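Local atomic coordinates of probable glutathione S-transferase (Pseudomonas aeruginosa, PDB entry 6JWK), a protein that acts as a maleylpyruvate isomerase and belongs to the zeta class of glutathione transferases, probably using glutathione in the isomerisation of its substrate. Residues B[15-20]-B[166-171]; B[68-73]-B[160-165]. All coordinates share one frame; numbering follows the deposited sequence.

Contact 1 of 2, residues B[15-20]-B[166-171]; sequences VRIALA and CLVPQL
I17 and V168 are the closest backbone pair, their CA atoms 9.1 Å apart, so helix 10-22 and helix 162-176 are separated by the reach of side chains rather than pressed backbone to backbone. Side chains from both helices fill that gap, I17 on one side and V168 and P169 on the other. I17 sets CG1 anti to its carbonyl carbon (chi1 -64°) and then extends it, chi2 167°, which sends CD1 out as the leading atom. CD1 comes end-on to the CG-CD bond of the P169 ring, 4.0 Å from P169 CG and just as near P169 CD. The same methyl also reaches the V168 CG1 branch at 4.2 Å, so a single carbon rests against two consecutive residues of the other helix. The contact is wholly apolar and modest, burying 86 Å² in all.

Helix 10-22 is the first helix of the thioredoxin-like N-terminal domain, crossing between the parallel strands 2-5 and 28-30, while helix 162-176 belongs to the all-helical C-terminal domain; I17 therefore bridges the two domains of the glutathione transferase fold. The surface it meets has a peculiarity of its own. P169 has no N-H to give to the preceding turn, and the helix kinks there; its CD, bonded to that nitrogen, is one of the atoms packed on I17. The next backbone bond, from Q170 N to C166 O, is weak at 3.4 Å, whereas L171 N to L167 O is back to 2.8 Å.

F200 of helix 198-203 touches both I17 and V168, and A203 also packs on I17. Next to I17, R16 gives NE to the carbonyl of A203 and NH1 to S5 OG, tying helix 10-22 to the chain's C-terminal part and to strand 2-5.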
loop_
_atom_site.group_PDB
_atom_site.type_symbol
_atom_site.label_atom_id
_atom_site.label_comp_id
_atom_site.label_asym_id
_atom_site.label_seq_id
_atom_site.Cartn_x
_atom_site.Cartn_y
_atom_site.Cartn_z
ATOM N N VAL B 15 6.473 5.157 -10.992
ATOM C CA VAL B 15 5.634 5.137 -12.220
ATOM C C VAL B 15 6.445 5.494 -13.455
ATOM O O VAL B 15 6.131 4.954 -14.560
ATOM C CB VAL B 15 4.426 6.084 -12.056
ATOM C CG1 VAL B 15 3.568 6.073 -13.301
ATOM C CG2 VAL B 15 3.592 5.691 -10.829
ATOM N N ARG B 16 7.440 6.370 -13.344
ATOM C CA ARG B 16 8.379 6.631 -14.474
ATOM C C ARG B 16 9.110 5.333 -14.844
ATOM O O ARG B 16 9.302 5.062 -16.044
ATOM C CB ARG B 16 9.393 7.723 -14.163
ATOM C CG ARG B 16 8.790 9.118 -14.050
ATOM C CD ARG B 16 9.837 10.217 -14.053
ATOM N NE ARG B 16 10.948 9.993 -13.125
ATOM C CZ ARG B 16 11.040 10.435 -11.881
ATOM N NH1 ARG B 16 10.090 11.193 -11.358
ATOM N NH2 ARG B 16 12.129 10.153 -11.168
ATOM N N ILE B 17 9.469 4.501 -13.876
ATOM C CA ILE B 17 10.106 3.195 -14.242
ATOM C C ILE B 17 9.077 2.343 -14.985
ATOM O O ILE B 17 9.414 1.748 -16.052
ATOM C CB ILE B 17 10.605 2.491 -12.975
ATOM C CG1 ILE B 17 11.713 3.291 -12.286
ATOM C CG2 ILE B 17 11.029 1.059 -13.245
ATOM C CD1 ILE B 17 12.008 2.794 -10.862
ATOM N N ALA B 18 7.851 2.270 -14.477
ATOM C CA ALA B 18 6.803 1.446 -15.127
ATOM C C ALA B 18 6.622 1.906 -16.576
ATOM O O ALA B 18 6.566 1.056 -17.540
ATOM C CB ALA B 18 5.500 1.550 -14.368
ATOM N N LEU B 19 6.428 3.212 -16.782
ATOM C CA LEU B 19 6.266 3.727 -18.165
ATOM C C LEU B 19 7.498 3.374 -19.021
ATOM O O LEU B 19 7.308 3.024 -20.194
ATOM C CB LEU B 19 6.002 5.243 -18.125
ATOM C CG LEU B 19 4.651 5.612 -17.529
ATOM C CD1 LEU B 19 4.563 7.116 -17.232
ATOM C CD2 LEU B 19 3.502 5.208 -18.456
ATOM N N ALA B 20 8.709 3.530 -18.500
ATOM C CA ALA B 20 9.960 3.255 -19.243
ATOM C C ALA B 20 9.980 1.774 -19.611
ATOM O O ALA B 20 10.217 1.492 -20.785
ATOM C CB ALA B 20 11.185 3.679 -18.480
ATOM N N CYS B 166 9.125 -0.476 -7.086
ATOM C CA CYS B 166 9.039 -0.019 -5.677
ATOM C C CYS B 166 10.429 -0.035 -5.017
ATOM O O CYS B 166 10.737 0.890 -4.232
ATOM C CB CYS B 166 8.070 -0.878 -4.887
ATOM S SG CYS B 166 6.371 -0.686 -5.481
ATOM N N LEU B 167 11.260 -1.045 -5.279
ATOM C CA LEU B 167 12.545 -1.153 -4.544
ATOM C C LEU B 167 13.549 -0.087 -4.956
ATOM O O LEU B 167 14.262 0.454 -4.077
ATOM C CB LEU B 167 13.121 -2.553 -4.711
ATOM C CG LEU B 167 12.731 -3.469 -3.550
ATOM C CD1 LEU B 167 12.954 -4.955 -3.875
ATOM C CD2 LEU B 167 13.474 -3.054 -2.274
ATOM N N VAL B 168 13.690 0.173 -6.238
ATOM C CA VAL B 168 14.775 1.062 -6.715
ATOM C C VAL B 168 14.579 2.437 -6.093
ATOM O O VAL B 168 15.531 3.000 -5.588
ATOM C CB VAL B 168 14.860 1.071 -8.253
ATOM C CG1 VAL B 168 15.578 2.287 -8.807
ATOM C CG2 VAL B 168 15.514 -0.230 -8.702
ATOM N N PRO B 169 13.365 3.028 -6.082
ATOM C CA PRO B 169 13.220 4.315 -5.423
ATOM C C PRO B 169 13.497 4.262 -3.911
ATOM O O PRO B 169 14.155 5.171 -3.347
ATOM C CB PRO B 169 11.775 4.706 -5.799
ATOM C CG PRO B 169 11.515 3.988 -7.099
ATOM C CD PRO B 169 12.155 2.618 -6.839
ATOM N N GLN B 170 13.077 3.194 -3.256
ATOM C CA GLN B 170 13.261 3.037 -1.800
ATOM C C GLN B 170 14.775 2.924 -1.460
ATOM O O GLN B 170 15.222 3.515 -0.435
ATOM C CB GLN B 170 12.488 1.807 -1.318
ATOM C CG GLN B 170 12.634 1.551 0.180
ATOM C CD GLN B 170 12.078 2.741 0.902
ATOM O OE1 GLN B 170 12.830 3.593 1.393
ATOM N NE2 GLN B 170 10.756 2.830 0.922
ATOM N N LEU B 171 15.554 2.168 -2.236
ATOM C CA LEU B 171 17.034 2.061 -1.974
ATOM C C LEU B 171 17.720 3.405 -2.240
ATOM O O LEU B 171 18.541 3.832 -1.405
ATOM C CB LEU B 171 17.625 0.923 -2.818
ATOM C CG LEU B 171 17.196 -0.471 -2.400
ATOM C CD1 LEU B 171 17.577 -1.481 -3.476
ATOM C CD2 LEU B 171 17.819 -0.821 -1.057
#

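Contact 2 of 2, residues B[68-73]-B[160-165]; sequences AIIDYL and AGIVEC
No ring or carboxylate stands between I70 and its partners I162 and C165; the flat groups of these segments are turned to other neighbours. E164 curls back so that OE1 takes the N-H of G161 at 2.8 Å, on its anti side and 23° out of the carboxylate plane. OE2 is held by F155 N, and with both oxygens engaged the group's rotation is fixed. The carboxylate of D71 faces the dimer partner, where OD2 forms a salt bridge with R90 of the second subunit, and the ring of Y72 stacks with F63.

The contact itself is aliphatic. I70 puts its two branches to separate uses: CG2, anti to the backbone N, lies against I162 CG1 at 4.0 Å, while the longer arm ends in CD1, 3.9 Å from C165 CB. The side chains of I70 and I162 cross obliquely. I162 is stretched straight (chi1 -171°, chi2 173°), so its CD1 runs on past the I70 methyl. L94 and A97 of helix 87-103 also pack on I162, and L82 packs on I70 while its backbone bonds to that of I162.

G161 is the N-cap of helix 162-176, and the bond from its N to the E164 side chain is one half of a capping box, the only half a glycine N-cap can make. The full N-capping box, Ser or Thr at the N-cap and Asp three residues on, is a well-known feature at the start of this helix in glutathione transferases; here Gly and Glu keep half of it, where the C-terminal domain packs on helix 66-76 of the thioredoxin-like domain.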
loop_
_atom_site.group_PDB
_atom_site.type_symbol
_atom_site.label_atom_id
_atom_site.label_comp_id
_atom_site.label_asym_id
_atom_site.label_seq_id
_atom_site.Cartn_x
_atom_site.Cartn_y
_atom_site.Cartn_z
ATOM N N ALA B 68 -1.850 1.541 -8.045
ATOM C CA ALA B 68 -3.052 1.417 -8.907
ATOM C C ALA B 68 -2.657 1.774 -10.348
ATOM O O ALA B 68 -3.154 1.140 -11.304
ATOM C CB ALA B 68 -4.178 2.281 -8.373
ATOM N N ILE B 69 -1.823 2.795 -10.525
ATOM C CA ILE B 69 -1.429 3.248 -11.879
ATOM C C ILE B 69 -0.624 2.105 -12.503
ATOM O O ILE B 69 -0.831 1.805 -13.678
ATOM C CB ILE B 69 -0.628 4.547 -11.840
ATOM C CG1 ILE B 69 -1.518 5.727 -11.463
ATOM C CG2 ILE B 69 0.070 4.765 -13.169
ATOM C CD1 ILE B 69 -0.772 6.879 -10.791
ATOM N N ILE B 70 0.291 1.505 -11.762
ATOM C CA ILE B 70 1.115 0.422 -12.376
ATOM C C ILE B 70 0.186 -0.702 -12.844
ATOM O O ILE B 70 0.362 -1.243 -13.987
ATOM C CB ILE B 70 2.202 -0.025 -11.407
ATOM C CG1 ILE B 70 3.257 1.065 -11.347
ATOM C CG2 ILE B 70 2.776 -1.380 -11.793
ATOM C CD1 ILE B 70 4.277 0.808 -10.260
ATOM N N ASP B 71 -0.744 -1.111 -11.992
ATOM C CA ASP B 71 -1.748 -2.156 -12.336
ATOM C C ASP B 71 -2.554 -1.748 -13.586
ATOM O O ASP B 71 -2.719 -2.569 -14.474
ATOM C CB ASP B 71 -2.728 -2.370 -11.177
ATOM C CG ASP B 71 -3.686 -3.513 -11.462
ATOM O OD1 ASP B 71 -3.238 -4.642 -11.349
ATOM O OD2 ASP B 71 -4.858 -3.260 -11.822
ATOM N N TYR B 72 -3.004 -0.506 -13.678
ATOM C CA TYR B 72 -3.770 0.010 -14.839
ATOM C C TYR B 72 -2.936 -0.031 -16.135
ATOM O O TYR B 72 -3.475 -0.372 -17.220
ATOM C CB TYR B 72 -4.233 1.435 -14.531
ATOM C CG TYR B 72 -5.166 1.987 -15.566
ATOM C CD1 TYR B 72 -6.367 1.355 -15.852
ATOM C CD2 TYR B 72 -4.830 3.111 -16.298
ATOM C CE1 TYR B 72 -7.229 1.848 -16.819
ATOM C CE2 TYR B 72 -5.691 3.633 -17.251
ATOM C CZ TYR B 72 -6.893 3.004 -17.511
ATOM O OH TYR B 72 -7.720 3.525 -18.461
ATOM N N LEU B 73 -1.639 0.266 -16.060
ATOM C CA LEU B 73 -0.752 0.211 -17.241
ATOM C C LEU B 73 -0.730 -1.199 -17.830
ATOM O O LEU B 73 -0.537 -1.307 -19.074
ATOM C CB LEU B 73 0.666 0.651 -16.868
ATOM C CG LEU B 73 0.818 2.115 -16.507
ATOM C CD1 LEU B 73 2.275 2.427 -16.177
ATOM C CD2 LEU B 73 0.300 2.998 -17.644
ATOM N N ALA B 160 12.073 -7.008 -15.205
ATOM C CA ALA B 160 11.697 -6.103 -14.103
ATOM C C ALA B 160 10.184 -5.839 -14.095
ATOM O O ALA B 160 9.496 -5.874 -15.155
ATOM C CB ALA B 160 12.482 -4.818 -14.215
ATOM N N GLY B 161 9.646 -5.593 -12.914
ATOM C CA GLY B 161 8.195 -5.377 -12.771
ATOM C C GLY B 161 7.893 -4.565 -11.533
ATOM O O GLY B 161 8.777 -3.786 -11.091
ATOM N N ILE B 162 6.688 -4.729 -11.010
ATOM C CA ILE B 162 6.189 -3.890 -9.900
ATOM C C ILE B 162 7.167 -3.924 -8.719
ATOM O O ILE B 162 7.346 -2.898 -8.050
ATOM C CB ILE B 162 4.757 -4.290 -9.511
ATOM C CG1 ILE B 162 4.206 -3.259 -8.528
ATOM C CG2 ILE B 162 4.683 -5.696 -8.982
ATOM C CD1 ILE B 162 2.734 -3.458 -8.196
ATOM N N VAL B 163 7.850 -5.046 -8.452
ATOM C CA VAL B 163 8.742 -5.122 -7.276
ATOM C C VAL B 163 9.896 -4.121 -7.452
ATOM O O VAL B 163 10.209 -3.328 -6.479
ATOM C CB VAL B 163 9.209 -6.570 -7.074
ATOM C CG1 VAL B 163 10.394 -6.625 -6.162
ATOM C CG2 VAL B 163 8.078 -7.441 -6.556
ATOM N N GLU B 164 10.512 -4.087 -8.653
ATOM C CA GLU B 164 11.692 -3.231 -8.921
ATOM C C GLU B 164 11.193 -1.789 -9.019
ATOM O O GLU B 164 11.936 -0.869 -8.646
ATOM C CB GLU B 164 12.462 -3.708 -10.157
ATOM C CG GLU B 164 13.153 -5.072 -9.941
ATOM C CD GLU B 164 12.260 -6.309 -9.985
ATOM O OE1 GLU B 164 11.124 -6.258 -10.605
ATOM O OE2 GLU B 164 12.698 -7.349 -9.403
ATOM N N CYS B 165 9.974 -1.572 -9.502
ATOM C CA CYS B 165 9.415 -0.197 -9.544
ATOM C C CYS B 165 9.373 0.364 -8.100
ATOM O O CYS B 165 9.591 1.583 -7.919
ATOM C CB CYS B 165 8.025 -0.165 -10.138
ATOM S SG CYS B 165 7.961 -0.559 -11.893
#

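Overall arrangement
Both contacts are buried and both join the thioredoxin-like domain to helix 162-176, with their centres about 8 Å apart. Contact 2 uses the start of that helix, contact 1 the kinked turn that follows, and along the chain contact 2 is nested inside contact 1. They merge into one apolar layer: I17 CG2 packs on C165 SG at 3.7 Å, and A18 CB on I70 CG1 at 3.8 Å. Contact 1 lies nearer the centre of the chain and touches no other subunit. Contact 2 is equally apolar where its segments meet, but is flanked by polar groups: a capped helix start and, through D71, the dimer interface.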